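Local coordinates for immunity protein (Neisseria meningitidis, PDB 4Q7O) that probably protects its own cell from a contact-dependent growth-inhibition toxin, as expected of a CDI immunity protein, most likely by binding and neutralising that toxin, at residues S25-T30 and I87-G92; N19-I24 and E98-P103. One frame throughout, in Å; residues are numbered along the deposited sequence.

Contact 1: S25-T30 and I87-G92; sequences SIFFET and IYFSVG
Phe89 turns the edge of its ring onto a face of Phe27, a T-shaped pair with centroids 5.4 Å apart and planes at 89°. The meeting point lies off centre: Phe89 CD2 stands 4.1 Å from Phe27 CD1, toward the rim of the Phe27 ring. The CB of Phe27 points toward the strand, and CG lies anti to the backbone N (chi1 178°). Its other ortho carbon, CD2, sits over the centre of the Phe28 ring, and Phe28 in turn packs on Phe111 of helix 104-121. Two residues along the strand, Val91 works with both methyls. CG1 presses on the helix backbone, 3.7 Å from Phe27 CA, while CG2 meets the CG2 branch of Ile26 at 3.8 Å. Farther along the helix, Thr30 OG1 donates to Ile26 O at 2.8 Å; that oxygen also accepts from Thr30 N, the two donors arriving from opposite faces of the carbonyl plane. No hydrogen bond joins 25-30 and 87-92, so at this point helix 22-34 is held on the sheet by buried apolar and aromatic contacts; the Thr30 bond to Ile26 O stays within the helix.

Contact 2: N19-I24 and E98-P103; sequences NNHFVI and EELIIP
The His21 ring is sandwiched: Asn19 O lies 3.3 Å above one face and Ile102 CG2 covers the opposite one, both offset toward the rim. The Ile102 methyl makes a CH-pi contact, 3.9 Å from the ring centroid and 19° off the normal, with CE1 its nearest ring atom. His21 ND1 is hydrogen-bonded to the hydroxyl of Tyr110 on helix 104-121, which also pairs with Asn19 ND2. The Phe22 ring has Asn20 OD1 in plane at its edge, and Glu98 OE1 comes near the edge at CE1, 4.1 Å away. Phe22 also meets Phe34 of the second subunit.

Leu100 fills the middle of the contact. Its CG lies anti to the backbone N (chi1 174°), and chi2 of 67° sets the methyls: CD2 is 3.7 Å from His21 CB and 3.8 Å from Ile24 CG1. Its CB lies 3.9 Å from Val23 CB, the two side chains running alongside each other in opposite senses. Val23 CG2 rests 3.8 Å from Glu98 O. Glu98, Leu100 and Ile102 point toward 19-24, the turn before helix 22-34 and its first residues; in beta alternation Glu99 and Ile101 point away, Ile101 buried against Tyr72 and Val75. This is a helix packed on an antiparallel sheet, as in alpha+beta folds: a Schellman motif at Asn20 ends the preceding helix, and the first turn of helix 22-34 lies against edge strand 98-103.

Contacts 1 and 2 lie with centres about 8 Å apart and share helix 22-34, contact 2 at its start and contact 1 in the following turns. Their other halves are neighbouring antiparallel strands, 86-91 and 98-103, successive in the chain. The order is thus 19-24, 25-30, 87-92, 98-103, with contact 1 enclosed by contact 2. The strands are joined by backbone bonds such as Phe89 N to Leu100 O (2.8 Å), and Tyr88 OH bonds Glu99 OE2. Ile24 CD1 packs 3.7 Å from Phe89 CG, merging both contacts into one helix-on-sheet layer. Both contacts also touch the second subunit of the assembly, so this part of the fold lies beside the subunit interface.

Contact 1: S25-T30 and I87-G92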
# COMPACT_ATOMS: atom_id res chain seq x y z
N SER B 25 0.07 1.82 4.35
CA SER B 25 -1.25 1.68 3.72
C SER B 25 -1.69 0.22 3.75
O SER B 25 -2.83 -0.11 4.14
CB SER B 25 -1.20 2.15 2.25
OG SER B 25 -0.28 3.22 2.04
N ILE B 26 -0.79 -0.67 3.35
CA ILE B 26 -1.11 -2.09 3.28
C ILE B 26 -1.30 -2.67 4.67
O ILE B 26 -2.21 -3.47 4.90
CB ILE B 26 0.01 -2.86 2.55
CG1 ILE B 26 0.13 -2.39 1.10
CG2 ILE B 26 -0.23 -4.37 2.59
CD1 ILE B 26 1.36 -2.94 0.41
N PHE B 27 -0.46 -2.25 5.61
CA PHE B 27 -0.52 -2.71 6.99
C PHE B 27 -1.93 -2.52 7.57
O PHE B 27 -2.54 -3.47 8.06
CB PHE B 27 0.51 -1.96 7.83
CG PHE B 27 0.49 -2.31 9.29
CD1 PHE B 27 1.25 -3.37 9.77
CD2 PHE B 27 -0.26 -1.57 10.18
CE1 PHE B 27 1.23 -3.69 11.12
CE2 PHE B 27 -0.29 -1.90 11.53
CZ PHE B 27 0.45 -2.96 11.99
N PHE B 28 -2.45 -1.31 7.51
CA PHE B 28 -3.75 -1.05 8.10
C PHE B 28 -4.90 -1.70 7.35
O PHE B 28 -5.79 -2.27 7.98
CB PHE B 28 -3.98 0.45 8.31
CG PHE B 28 -3.28 0.98 9.51
CD1 PHE B 28 -3.70 0.61 10.78
CD2 PHE B 28 -2.18 1.81 9.39
CE1 PHE B 28 -3.06 1.08 11.91
CE2 PHE B 28 -1.53 2.28 10.52
CZ PHE B 28 -1.97 1.91 11.78
N GLU B 29 -4.88 -1.67 6.02
CA GLU B 29 -5.99 -2.24 5.27
C GLU B 29 -6.08 -3.75 5.45
O GLU B 29 -7.18 -4.30 5.60
CB GLU B 29 -5.91 -1.91 3.79
CG GLU B 29 -7.02 -2.53 2.94
CD GLU B 29 -8.43 -2.15 3.38
OE1 GLU B 29 -8.61 -1.10 4.05
OE2 GLU B 29 -9.37 -2.90 3.05
N THR B 30 -4.94 -4.42 5.46
CA THR B 30 -4.98 -5.87 5.54
C THR B 30 -5.39 -6.35 6.95
O THR B 30 -6.11 -7.33 7.08
CB THR B 30 -3.68 -6.53 5.03
OG1 THR B 30 -2.58 -6.06 5.80
CG2 THR B 30 -3.46 -6.19 3.57
N ILE B 87 10.96 2.80 14.13
CA ILE B 87 10.10 1.63 14.21
C ILE B 87 10.06 0.92 12.86
O ILE B 87 10.06 1.55 11.80
CB ILE B 87 8.70 2.04 14.72
CG1 ILE B 87 7.73 0.85 14.73
CG2 ILE B 87 8.15 3.23 13.91
CD1 ILE B 87 6.47 1.13 15.52
N TYR B 88 10.06 -0.40 12.93
CA TYR B 88 10.06 -1.27 11.76
C TYR B 88 8.66 -1.79 11.48
O TYR B 88 7.98 -2.24 12.38
CB TYR B 88 11.00 -2.44 12.05
CG TYR B 88 10.94 -3.60 11.08
CD1 TYR B 88 11.70 -3.60 9.91
CD2 TYR B 88 10.19 -4.72 11.37
CE1 TYR B 88 11.67 -4.69 9.05
CE2 TYR B 88 10.16 -5.81 10.52
CZ TYR B 88 10.90 -5.78 9.36
OH TYR B 88 10.87 -6.87 8.52
N PHE B 89 8.25 -1.72 10.21
CA PHE B 89 7.01 -2.32 9.76
C PHE B 89 7.29 -3.32 8.66
O PHE B 89 8.17 -3.12 7.83
CB PHE B 89 6.07 -1.25 9.17
CG PHE B 89 5.46 -0.36 10.18
CD1 PHE B 89 6.17 0.72 10.70
CD2 PHE B 89 4.16 -0.58 10.61
CE1 PHE B 89 5.59 1.55 11.64
CE2 PHE B 89 3.57 0.26 11.55
CZ PHE B 89 4.29 1.32 12.06
N SER B 90 6.52 -4.40 8.63
CA SER B 90 6.56 -5.26 7.46
C SER B 90 5.19 -5.81 7.13
O SER B 90 4.34 -5.99 8.00
CB SER B 90 7.58 -6.39 7.62
OG SER B 90 7.11 -7.37 8.51
N VAL B 91 4.98 -6.07 5.84
CA VAL B 91 3.78 -6.75 5.39
C VAL B 91 4.14 -7.85 4.40
O VAL B 91 5.19 -7.80 3.75
CB VAL B 91 2.77 -5.78 4.74
CG1 VAL B 91 2.22 -4.81 5.77
CG2 VAL B 91 3.39 -5.05 3.55
N GLY B 92 3.28 -8.86 4.31
CA GLY B 92 3.49 -9.96 3.39
C GLY B 92 4.19 -11.15 4.01
O GLY B 92 4.31 -11.26 5.24

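Contact 2: N19-I24 and E98-P103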
# COMPACT_ATOMS: atom_id res chain seq x y z
N ASN B 19 3.67 10.08 0.89
CA ASN B 19 4.99 9.97 1.52
C ASN B 19 5.81 8.76 1.04
O ASN B 19 6.90 8.50 1.56
CB ASN B 19 4.86 9.89 3.05
CG ASN B 19 4.43 11.21 3.68
OD1 ASN B 19 4.54 12.27 3.07
ND2 ASN B 19 3.96 11.14 4.93
N ASN B 20 5.27 8.01 0.07
CA ASN B 20 5.93 6.81 -0.46
C ASN B 20 6.03 5.73 0.62
O ASN B 20 6.91 4.86 0.57
CB ASN B 20 7.31 7.15 -1.05
CG ASN B 20 7.74 6.18 -2.14
OD1 ASN B 20 6.94 5.44 -2.71
ND2 ASN B 20 9.04 6.20 -2.44
N HIS B 21 5.13 5.77 1.59
CA HIS B 21 5.10 4.77 2.66
C HIS B 21 3.94 3.81 2.49
O HIS B 21 3.12 3.62 3.40
CB HIS B 21 5.05 5.47 4.02
CG HIS B 21 6.29 6.25 4.31
ND1 HIS B 21 6.33 7.29 5.22
CD2 HIS B 21 7.55 6.14 3.82
CE1 HIS B 21 7.55 7.78 5.27
NE2 HIS B 21 8.32 7.10 4.43
N PHE B 22 3.88 3.21 1.31
CA PHE B 22 2.81 2.29 0.94
C PHE B 22 2.73 1.07 1.86
O PHE B 22 1.66 0.48 2.00
CB PHE B 22 2.96 1.86 -0.52
CG PHE B 22 4.31 1.28 -0.85
CD1 PHE B 22 4.56 -0.08 -0.69
CD2 PHE B 22 5.33 2.10 -1.31
CE1 PHE B 22 5.80 -0.61 -0.99
CE2 PHE B 22 6.58 1.58 -1.60
CZ PHE B 22 6.82 0.21 -1.44
N VAL B 23 3.83 0.70 2.52
CA VAL B 23 3.78 -0.40 3.49
C VAL B 23 2.78 -0.10 4.61
O VAL B 23 2.06 -1.00 5.07
CB VAL B 23 5.19 -0.72 4.04
CG1 VAL B 23 5.11 -1.54 5.32
CG2 VAL B 23 6.02 -1.44 2.99
N ILE B 24 2.73 1.16 5.04
CA ILE B 24 1.77 1.57 6.07
C ILE B 24 0.32 1.42 5.59
O ILE B 24 -0.54 0.96 6.35
CB ILE B 24 2.01 3.02 6.52
CG1 ILE B 24 3.43 3.19 7.07
CG2 ILE B 24 0.97 3.44 7.55
CD1 ILE B 24 3.77 2.26 8.22
N GLU B 98 7.65 -7.10 2.65
CA GLU B 98 7.80 -5.72 2.20
C GLU B 98 8.02 -4.88 3.46
O GLU B 98 7.17 -4.85 4.34
CB GLU B 98 6.55 -5.27 1.47
CG GLU B 98 6.12 -6.21 0.37
CD GLU B 98 4.85 -5.74 -0.31
OE1 GLU B 98 4.82 -4.55 -0.72
OE2 GLU B 98 3.89 -6.53 -0.42
N GLU B 99 9.16 -4.21 3.54
CA GLU B 99 9.60 -3.62 4.81
C GLU B 99 9.76 -2.11 4.75
O GLU B 99 10.09 -1.56 3.71
CB GLU B 99 10.93 -4.23 5.24
CG GLU B 99 10.90 -5.74 5.39
CD GLU B 99 12.29 -6.34 5.48
OE1 GLU B 99 13.02 -6.29 4.47
OE2 GLU B 99 12.66 -6.83 6.57
N LEU B 100 9.56 -1.46 5.88
CA LEU B 100 9.74 -0.02 5.98
C LEU B 100 10.13 0.36 7.39
O LEU B 100 9.57 -0.14 8.35
CB LEU B 100 8.43 0.70 5.62
CG LEU B 100 8.37 2.22 5.79
CD1 LEU B 100 9.30 2.91 4.82
CD2 LEU B 100 6.95 2.73 5.60
N ILE B 101 11.09 1.27 7.51
CA ILE B 101 11.44 1.86 8.79
C ILE B 101 11.14 3.36 8.75
O ILE B 101 11.48 4.03 7.78
CB ILE B 101 12.91 1.62 9.13
CG1 ILE B 101 13.14 0.12 9.38
CG2 ILE B 101 13.33 2.45 10.33
CD1 ILE B 101 14.61 -0.30 9.33
N ILE B 102 10.49 3.87 9.79
CA ILE B 102 10.21 5.30 9.91
C ILE B 102 10.46 5.77 11.35
O ILE B 102 10.51 4.95 12.26
CB ILE B 102 8.76 5.64 9.49
CG1 ILE B 102 7.75 4.77 10.23
CG2 ILE B 102 8.60 5.50 7.98
CD1 ILE B 102 6.29 5.16 9.96
N PRO B 103 10.61 7.08 11.55
CA PRO B 103 10.70 7.55 12.94
C PRO B 103 9.41 7.27 13.71
O PRO B 103 8.32 7.30 13.13
CB PRO B 103 10.88 9.07 12.78
CG PRO B 103 11.43 9.26 11.40
CD PRO B 103 10.76 8.18 10.58